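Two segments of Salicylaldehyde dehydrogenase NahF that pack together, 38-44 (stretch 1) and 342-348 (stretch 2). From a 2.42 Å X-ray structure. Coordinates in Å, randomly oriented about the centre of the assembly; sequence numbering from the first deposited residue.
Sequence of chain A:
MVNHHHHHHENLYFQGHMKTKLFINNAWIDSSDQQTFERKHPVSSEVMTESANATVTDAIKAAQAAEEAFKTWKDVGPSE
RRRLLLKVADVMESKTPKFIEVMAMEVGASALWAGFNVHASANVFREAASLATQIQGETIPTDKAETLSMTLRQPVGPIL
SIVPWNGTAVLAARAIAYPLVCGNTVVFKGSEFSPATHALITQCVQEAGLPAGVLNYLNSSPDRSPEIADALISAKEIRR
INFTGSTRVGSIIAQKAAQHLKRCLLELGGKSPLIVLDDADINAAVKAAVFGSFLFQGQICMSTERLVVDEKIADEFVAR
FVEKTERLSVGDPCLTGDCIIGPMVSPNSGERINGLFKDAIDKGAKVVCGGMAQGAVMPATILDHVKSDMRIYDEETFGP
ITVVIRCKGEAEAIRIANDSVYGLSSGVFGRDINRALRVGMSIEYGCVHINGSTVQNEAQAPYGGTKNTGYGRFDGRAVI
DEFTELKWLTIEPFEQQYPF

Stretch 1 38-44: ERKHPVS
Stretch 2, residues 342-348: GPMVSPN

Stretch 1 enters the contact as the end of a strand, 38-40, and continues as loop; stretch 2 has no regular helix or strand. The two stretches come nearest, CA to CA, at P42 and S346, 5.0 Å apart, and 279 Å² is buried in all. The stretches do not pair residue by residue: R39 meets V345, P42 spans M344 to P347, and V43 returns to P343.

E38 (phi/psi -116/153) and K40 (-87/150) are extended, both with chi1 m, and neither touches stretch 2. R39 between them (-110/99) leaves its CA-to-CB bond sideways, yet its long side chain, chi1 t, chi2 p, chi3 t and chi4 157°, carries the guanidinium to stretch 2. There the carbonyl of V345 lies at the edge of the group, near its plane: R39 NH2 donates to V345 O at 2.6 Å, and R39 NH1 adds a weak bond to V345 O at 3.1 Å. A planar guanidinium can reach one carbonyl with both terminal nitrogens, as here.

H41 (-61/132, chi1 t, chi2 -92°) points its CA-to-CB bond away, though the ring swings back until H41 NE2 is 4.4 Å from P343 CG. H41 ND1 accepts a hydrogen bond from S44 N at 3.0 Å, which ties the imidazole to the backbone three residues on.

P42 (-65/-18, C-gamma endo) directs its CA-to-CB bond toward stretch 2 and has the largest area covered. Its compact ring fits closely against backbone: P42 CG is 3.3 Å from M344 O and P42 CB 3.4 Å from V345 O. P42 CB also meets P347 CD at 4.0 Å, an apolar contact between two prolines, while P42 O lies 3.3 Å from P347 CG.

V43 (-113/-34, chi1 -2°, between wells) sets V43 CG1 4.0 Å from P343 CB, a small apolar contact. S44 (-92/-19, chi1 p) lies beyond reach.

In stretch 2, P343 (-73/153, C-gamma endo), M344 (-73/176; chi m, t, m), V345 (-77/-31, chi1 p), S346 (-142/147, chi1 t) and P347 (-70/37, C-gamma exo) form the partner loop.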

# COMPACT_ATOMS: atom_id res chain seq x y z
N GLU A 38 -17.97 -27.03 -13.56
CA GLU A 38 -19.36 -26.60 -13.57
C GLU A 38 -19.74 -25.74 -12.37
O GLU A 38 -19.13 -25.83 -11.30
CB GLU A 38 -20.29 -27.81 -13.66
CG GLU A 38 -20.21 -28.56 -14.98
CD GLU A 38 -20.98 -29.85 -14.95
OE1 GLU A 38 -21.17 -30.41 -13.84
OE2 GLU A 38 -21.40 -30.32 -16.03
N ARG A 39 -20.75 -24.90 -12.57
CA ARG A 39 -21.40 -24.19 -11.48
C ARG A 39 -22.79 -24.79 -11.37
O ARG A 39 -23.69 -24.46 -12.15
CB ARG A 39 -21.47 -22.69 -11.78
CG ARG A 39 -22.38 -21.89 -10.86
CD ARG A 39 -22.09 -22.15 -9.39
NE ARG A 39 -22.87 -21.28 -8.50
CZ ARG A 39 -23.14 -21.57 -7.23
NH1 ARG A 39 -22.71 -22.71 -6.70
NH2 ARG A 39 -23.85 -20.73 -6.49
N LYS A 40 -22.97 -25.70 -10.41
CA LYS A 40 -24.28 -26.28 -10.18
C LYS A 40 -25.05 -25.40 -9.21
O LYS A 40 -24.45 -24.73 -8.36
CB LYS A 40 -24.17 -27.70 -9.61
CG LYS A 40 -23.40 -28.69 -10.47
CD LYS A 40 -23.17 -29.98 -9.69
CE LYS A 40 -22.23 -30.94 -10.41
NZ LYS A 40 -21.80 -32.06 -9.51
N HIS A 41 -26.37 -25.38 -9.35
CA HIS A 41 -27.23 -24.67 -8.41
C HIS A 41 -27.06 -25.28 -7.02
O HIS A 41 -27.08 -26.50 -6.87
CB HIS A 41 -28.69 -24.77 -8.86
CG HIS A 41 -29.63 -23.92 -8.07
ND1 HIS A 41 -30.30 -24.39 -6.96
CD2 HIS A 41 -30.04 -22.64 -8.25
CE1 HIS A 41 -31.07 -23.43 -6.48
NE2 HIS A 41 -30.93 -22.36 -7.24
N PRO A 42 -26.87 -24.42 -6.01
CA PRO A 42 -26.56 -24.90 -4.65
C PRO A 42 -27.67 -25.70 -3.97
O PRO A 42 -27.38 -26.42 -3.01
CB PRO A 42 -26.26 -23.60 -3.89
CG PRO A 42 -26.95 -22.54 -4.65
CD PRO A 42 -26.88 -22.95 -6.09
N VAL A 43 -28.92 -25.62 -4.44
CA VAL A 43 -29.96 -26.45 -3.83
C VAL A 43 -30.51 -27.55 -4.75
O VAL A 43 -30.84 -28.64 -4.27
CB VAL A 43 -31.10 -25.61 -3.16
CG1 VAL A 43 -30.82 -24.12 -3.26
CG2 VAL A 43 -32.47 -25.95 -3.72
N SER A 44 -30.59 -27.28 -6.05
CA SER A 44 -31.18 -28.24 -6.99
C SER A 44 -30.14 -29.18 -7.61
O SER A 44 -30.49 -30.24 -8.14
CB SER A 44 -31.94 -27.51 -8.11
OG SER A 44 -31.04 -27.00 -9.09
N GLY A 342 -32.85 -14.79 -1.10
CA GLY A 342 -32.58 -15.86 -2.05
C GLY A 342 -31.74 -16.96 -1.42
O GLY A 342 -31.42 -16.89 -0.24
N PRO A 343 -31.41 -17.99 -2.21
CA PRO A 343 -30.53 -19.02 -1.65
C PRO A 343 -29.10 -18.52 -1.52
O PRO A 343 -28.70 -17.62 -2.26
CB PRO A 343 -30.61 -20.14 -2.70
CG PRO A 343 -31.00 -19.45 -3.97
CD PRO A 343 -31.91 -18.34 -3.54
N MET A 344 -28.35 -19.07 -0.58
CA MET A 344 -26.94 -18.74 -0.44
C MET A 344 -26.15 -19.39 -1.56
O MET A 344 -26.71 -20.13 -2.37
CB MET A 344 -26.41 -19.16 0.93
CG MET A 344 -27.05 -18.37 2.05
SD MET A 344 -26.48 -18.80 3.70
CE MET A 344 -27.02 -20.50 3.82
N VAL A 345 -24.85 -19.12 -1.62
CA VAL A 345 -24.05 -19.47 -2.80
C VAL A 345 -23.68 -20.94 -2.90
O VAL A 345 -23.56 -21.49 -4.00
CB VAL A 345 -22.77 -18.60 -2.89
CG1 VAL A 345 -21.79 -18.97 -1.78
CG2 VAL A 345 -22.10 -18.74 -4.24
N SER A 346 -23.52 -21.60 -1.75
CA SER A 346 -22.96 -22.94 -1.72
C SER A 346 -23.64 -23.80 -0.68
O SER A 346 -24.05 -23.31 0.37
CB SER A 346 -21.46 -22.85 -1.43
OG SER A 346 -20.86 -24.13 -1.31
N PRO A 347 -23.75 -25.12 -0.95
CA PRO A 347 -24.37 -26.07 -0.02
C PRO A 347 -23.48 -26.29 1.21
O PRO A 347 -23.40 -27.40 1.73
CB PRO A 347 -24.43 -27.37 -0.82
CG PRO A 347 -24.18 -26.98 -2.26
CD PRO A 347 -23.32 -25.77 -2.20
N ASN A 348 -22.84 -25.22 1.65
CA ASN A 348 -21.79 -25.28 2.65
C ASN A 348 -21.94 -24.07 3.54
O ASN A 348 -21.50 -24.06 4.68
CB ASN A 348 -20.43 -25.22 1.95
CG ASN A 348 -19.60 -26.46 2.17
OD1 ASN A 348 -19.34 -27.22 1.24
ND2 ASN A 348 -19.17 -26.67 3.41